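VirX1 (Cyanophage Syn10, PDB 6QGM) iodinates diverse substrates as a marine viral halogenase, probably a flavin-dependent enzyme of the tryptophan halogenase family. Local coordinates at residues Asn54-His58 / Phe159-Thr163; Val193-Lys198 / Leu231-Met237. All coordinates share one frame; numbering follows the deposited sequence.

The two contacts follow one another along the chain, contact 1 closing before contact 2 opens; strand 164-168, helix 169-181 and the first part of strand 187-198 come in between, and the last part of that strand belongs to contact 2. Their centres lie 36 Å apart and their nearest atoms about 18 Å, so they do not touch. Contact 1 joins helix 52-59 to the short helix 159-162 nearer the middle of the chain, beside a second subunit. Contact 2 sits further out, where helix 231-236 packs on strand 187-198 of the eight-stranded mixed sheet, which includes strand 6-10 of a probable Rossmann-type nucleotide-binding fold. One thus ties helices near a subunit interface, the other a helix to the sheet.

Contact 1 (Asn54-His58 / Phe159-Thr163); sequences NKFLH and FDWDT
The imidazole of His-58 lies against the six-membered ring of Trp-161 in an offset stack, with centroids 4.4 Å apart and planes only 16° from parallel. The two side chains reach in from opposite directions, and CZ2 of Trp-161 sits over the rim of the histidine, 3.4 Å from its CD2. A long, flat indole suits this place because it bridges the gap between two helices: past His-58 it continues to Asn-54, whose CB is 3.7 Å from Trp-161 CE3, and to the backbone of Lys-55. One turn of helix separates Asn-54 from His-58, which explains why a single ring can meet both. With its CG anti to the carbonyl carbon (chi1 -71°), Asn-54 directs its amide at the far segment, and ND2 donates to Thr-163 O over 3.2 Å, approaching from above that carbonyl's plane. ND2 also bonds Gly-51 O, while OD1 is held by the hydroxyl of Tyr-165. OD2 of Asp-160 lies near the imidazole plane, at the ring's edge, 3.4 Å from His-58 CE1. The stack lies beside the second subunit, whose Val-482 packs on His-58 and Arg-486 on Trp-161, while Asn-54 supplies the polar link to Thr-163 O.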
# COMPACT_ATOMS: atom_id res chain seq x y z
N ASN B 54 -28.56 10.72 -0.76
CA ASN B 54 -29.43 10.21 -1.85
C ASN B 54 -29.59 8.69 -1.70
O ASN B 54 -30.73 8.20 -1.89
CB ASN B 54 -28.92 10.65 -3.23
CG ASN B 54 -29.08 12.12 -3.52
OD1 ASN B 54 -30.19 12.58 -3.81
ND2 ASN B 54 -27.99 12.87 -3.46
N LYS B 55 -28.51 7.97 -1.35
CA LYS B 55 -28.55 6.50 -1.14
C LYS B 55 -29.55 6.17 -0.02
O LYS B 55 -30.33 5.22 -0.19
CB LYS B 55 -27.17 5.96 -0.74
CG LYS B 55 -27.02 4.45 -0.61
CD LYS B 55 -25.99 4.05 0.41
CE LYS B 55 -25.59 2.61 0.22
NZ LYS B 55 -24.23 2.36 0.75
N PHE B 56 -29.50 6.92 1.09
CA PHE B 56 -30.41 6.76 2.24
C PHE B 56 -31.84 6.95 1.74
O PHE B 56 -32.70 6.07 1.96
CB PHE B 56 -30.04 7.72 3.37
CG PHE B 56 -30.90 7.60 4.60
CD1 PHE B 56 -30.61 6.65 5.57
CD2 PHE B 56 -32.03 8.40 4.77
CE1 PHE B 56 -31.44 6.49 6.67
CE2 PHE B 56 -32.84 8.26 5.88
CZ PHE B 56 -32.55 7.30 6.83
N LEU B 57 -32.10 8.07 1.06
CA LEU B 57 -33.46 8.40 0.55
C LEU B 57 -33.96 7.28 -0.38
O LEU B 57 -35.12 6.86 -0.23
CB LEU B 57 -33.40 9.75 -0.17
CG LEU B 57 -33.23 10.96 0.75
CD1 LEU B 57 -32.83 12.19 -0.06
CD2 LEU B 57 -34.50 11.19 1.56
N HIS B 58 -33.09 6.80 -1.27
CA HIS B 58 -33.41 5.75 -2.28
C HIS B 58 -33.73 4.43 -1.55
O HIS B 58 -34.71 3.77 -1.95
CB HIS B 58 -32.30 5.68 -3.34
CG HIS B 58 -32.49 6.64 -4.47
ND1 HIS B 58 -33.26 6.32 -5.58
CD2 HIS B 58 -32.05 7.91 -4.68
CE1 HIS B 58 -33.28 7.34 -6.42
NE2 HIS B 58 -32.54 8.32 -5.89
N PHE B 159 -29.51 14.63 -12.09
CA PHE B 159 -30.33 15.39 -11.12
C PHE B 159 -30.50 14.59 -9.81
O PHE B 159 -30.16 15.14 -8.75
CB PHE B 159 -31.68 15.79 -11.75
CG PHE B 159 -32.60 16.45 -10.77
CD1 PHE B 159 -32.41 17.78 -10.41
CD2 PHE B 159 -33.64 15.75 -10.18
CE1 PHE B 159 -33.25 18.40 -9.49
CE2 PHE B 159 -34.46 16.37 -9.25
CZ PHE B 159 -34.26 17.69 -8.91
N ASP B 160 -30.98 13.35 -9.89
CA ASP B 160 -31.26 12.47 -8.72
C ASP B 160 -30.05 12.40 -7.77
O ASP B 160 -30.25 12.57 -6.55
CB ASP B 160 -31.63 11.05 -9.13
CG ASP B 160 -33.14 10.84 -9.22
OD1 ASP B 160 -33.85 11.80 -9.61
OD2 ASP B 160 -33.60 9.72 -8.83
N TRP B 161 -28.86 12.13 -8.31
CA TRP B 161 -27.67 11.70 -7.52
C TRP B 161 -26.64 12.83 -7.36
O TRP B 161 -25.88 12.74 -6.38
CB TRP B 161 -27.06 10.45 -8.15
CG TRP B 161 -27.96 9.27 -7.96
CD1 TRP B 161 -28.92 8.82 -8.82
CD2 TRP B 161 -28.02 8.43 -6.80
NE1 TRP B 161 -29.55 7.73 -8.28
CE2 TRP B 161 -29.01 7.46 -7.05
CE3 TRP B 161 -27.29 8.36 -5.61
CZ2 TRP B 161 -29.32 6.46 -6.14
CZ3 TRP B 161 -27.60 7.37 -4.69
CH2 TRP B 161 -28.61 6.44 -4.96
N ASP B 162 -26.60 13.81 -8.26
CA ASP B 162 -25.65 14.96 -8.23
C ASP B 162 -26.30 16.18 -7.61
O ASP B 162 -25.64 17.24 -7.56
CB ASP B 162 -25.14 15.32 -9.63
CG ASP B 162 -24.21 14.28 -10.23
OD1 ASP B 162 -23.65 13.47 -9.44
OD2 ASP B 162 -24.05 14.29 -11.48
N THR B 163 -27.55 16.07 -7.15
CA THR B 163 -28.22 17.12 -6.34
C THR B 163 -28.50 16.54 -4.96
O THR B 163 -29.17 15.49 -4.90
CB THR B 163 -29.48 17.65 -7.01
OG1 THR B 163 -29.19 18.02 -8.36
CG2 THR B 163 -30.03 18.86 -6.30

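Contact 2 (Val193-Lys198 / Leu231-Met237); sequences VTGYQK and LLLGEFM
Tyr-196 takes chi1 of 68°, its CG held between the backbone N and the carbonyl carbon, while Phe-236 has CG anti to its carbonyl carbon; these turns bring the two rings together as the two side chains run antiparallel alongside one another. CD1 of Tyr-196 lies over one face of the phenylalanine, toward its rim, but the planes are 43° apart and the centroids 4.7 Å, so the pair is oblique. The other face of Phe-236 covers Leu-231 O, and that carbonyl accepts the Phe-236 backbone N in a pi-type turn.

Val-193 fills in at the edge of the same ring: valine, short and branched at CB, places one methyl, CG1, between the ring edge and the leucine, 3.7 Å from Phe-236 CE2 and 3.8 Å from CD2 of Leu-231. In an unbroken strand, positions 193 and 196 would face opposite sides. A classic beta bulge, in which Thr-194 and Gly-195 both face Ile-210, lets both point at the helix. The strand and helix axes cross at -68° with a closest approach of 10.6 Å, and Phe-236, which loses the most surface here, spans much of that distance. Phe-206 of the adjoining strand 206-211 packs on it too.

At the far end of the strand the interaction becomes polar. Lys-198, its chain bent at several torsions, carries NZ to Phe-236 O (3.2 Å), the donor tilted from the carbonyl plane; its CE lies 3.9 Å from the sulfur of Met-237. Lysine suits this partly exposed margin because its methylenes can lie along apolar groups while its amine serves a main-chain oxygen. The helix is therefore fixed to the sheet by an apolar, aromatic centre, with one charged hydrogen bond at its border.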
# COMPACT_ATOMS: atom_id res chain seq x y z
N VAL B 193 -34.15 8.66 30.04
CA VAL B 193 -33.17 7.62 30.47
C VAL B 193 -32.33 8.20 31.61
O VAL B 193 -31.61 9.18 31.35
CB VAL B 193 -32.26 7.18 29.31
CG1 VAL B 193 -31.18 6.22 29.78
CG2 VAL B 193 -33.09 6.57 28.20
N THR B 194 -32.43 7.63 32.82
CA THR B 194 -31.79 8.15 34.06
C THR B 194 -30.58 7.29 34.45
O THR B 194 -29.65 7.86 35.03
CB THR B 194 -32.79 8.26 35.21
OG1 THR B 194 -33.25 6.97 35.61
CG2 THR B 194 -33.97 9.14 34.85
N GLY B 195 -30.60 5.99 34.15
CA GLY B 195 -29.54 5.05 34.57
C GLY B 195 -29.55 3.75 33.78
O GLY B 195 -30.26 3.67 32.74
N TYR B 196 -28.80 2.76 34.26
CA TYR B 196 -28.60 1.45 33.59
C TYR B 196 -28.15 0.41 34.60
O TYR B 196 -27.71 0.77 35.66
CB TYR B 196 -27.51 1.57 32.52
CG TYR B 196 -26.14 1.81 33.09
CD1 TYR B 196 -25.69 3.11 33.29
CD2 TYR B 196 -25.28 0.78 33.41
CE1 TYR B 196 -24.43 3.37 33.80
CE2 TYR B 196 -24.04 1.03 33.96
CZ TYR B 196 -23.59 2.33 34.12
OH TYR B 196 -22.36 2.60 34.63
N GLN B 197 -28.23 -0.87 34.24
CA GLN B 197 -27.76 -2.04 35.02
C GLN B 197 -26.96 -2.92 34.05
O GLN B 197 -27.53 -3.35 33.05
CB GLN B 197 -28.98 -2.76 35.58
CG GLN B 197 -28.72 -4.15 36.16
CD GLN B 197 -27.80 -4.11 37.34
OE1 GLN B 197 -27.85 -3.18 38.13
NE2 GLN B 197 -26.97 -5.14 37.48
N LYS B 198 -25.70 -3.19 34.37
CA LYS B 198 -24.85 -4.10 33.56
C LYS B 198 -25.26 -5.53 33.88
O LYS B 198 -26.02 -5.72 34.84
CB LYS B 198 -23.37 -3.82 33.81
CG LYS B 198 -22.97 -2.37 33.60
CD LYS B 198 -21.78 -2.11 32.68
CE LYS B 198 -22.05 -1.03 31.64
NZ LYS B 198 -20.83 -0.26 31.35
N LEU B 231 -24.90 9.75 26.05
CA LEU B 231 -25.29 9.19 27.37
C LEU B 231 -24.95 7.70 27.47
O LEU B 231 -24.48 7.30 28.51
CB LEU B 231 -26.79 9.44 27.59
CG LEU B 231 -27.29 9.04 28.97
CD1 LEU B 231 -26.65 9.92 30.05
CD2 LEU B 231 -28.82 9.07 29.03
N LEU B 232 -25.22 6.91 26.43
CA LEU B 232 -25.07 5.42 26.47
C LEU B 232 -23.63 5.03 26.13
O LEU B 232 -23.03 4.26 26.88
CB LEU B 232 -26.08 4.76 25.53
CG LEU B 232 -27.43 4.40 26.17
CD1 LEU B 232 -28.10 5.59 26.85
CD2 LEU B 232 -28.35 3.79 25.12
N LEU B 233 -23.08 5.54 25.03
CA LEU B 233 -21.74 5.14 24.53
C LEU B 233 -20.66 5.76 25.43
O LEU B 233 -19.86 4.99 26.03
CB LEU B 233 -21.58 5.60 23.07
CG LEU B 233 -20.24 5.26 22.43
CD1 LEU B 233 -19.88 3.79 22.66
CD2 LEU B 233 -20.24 5.57 20.95
N GLY B 234 -20.67 7.09 25.52
CA GLY B 234 -19.66 7.88 26.26
C GLY B 234 -19.80 7.73 27.77
O GLY B 234 -18.81 7.33 28.39
N GLU B 235 -20.98 8.05 28.34
CA GLU B 235 -21.18 8.09 29.80
C GLU B 235 -21.32 6.66 30.33
O GLU B 235 -20.39 6.21 31.03
CB GLU B 235 -22.36 8.98 30.22
CG GLU B 235 -22.35 9.23 31.74
CD GLU B 235 -23.43 10.12 32.33
OE1 GLU B 235 -23.50 11.28 31.90
OE2 GLU B 235 -24.17 9.67 33.24
N PHE B 236 -22.40 5.95 30.01
CA PHE B 236 -22.75 4.65 30.63
C PHE B 236 -21.71 3.58 30.28
O PHE B 236 -21.30 2.89 31.22
CB PHE B 236 -24.15 4.18 30.22
CG PHE B 236 -25.32 5.01 30.70
CD1 PHE B 236 -25.16 6.02 31.65
CD2 PHE B 236 -26.60 4.74 30.25
CE1 PHE B 236 -26.25 6.74 32.11
CE2 PHE B 236 -27.69 5.46 30.70
CZ PHE B 236 -27.52 6.46 31.64
N MET B 237 -21.31 3.43 29.01
CA MET B 237 -20.32 2.40 28.56
C MET B 237 -18.90 2.95 28.71
O MET B 237 -17.93 2.16 28.58
CB MET B 237 -20.56 1.97 27.11
CG MET B 237 -21.82 1.13 26.89
SD MET B 237 -21.85 -0.48 27.74
CE MET B 237 -20.22 -1.03 27.26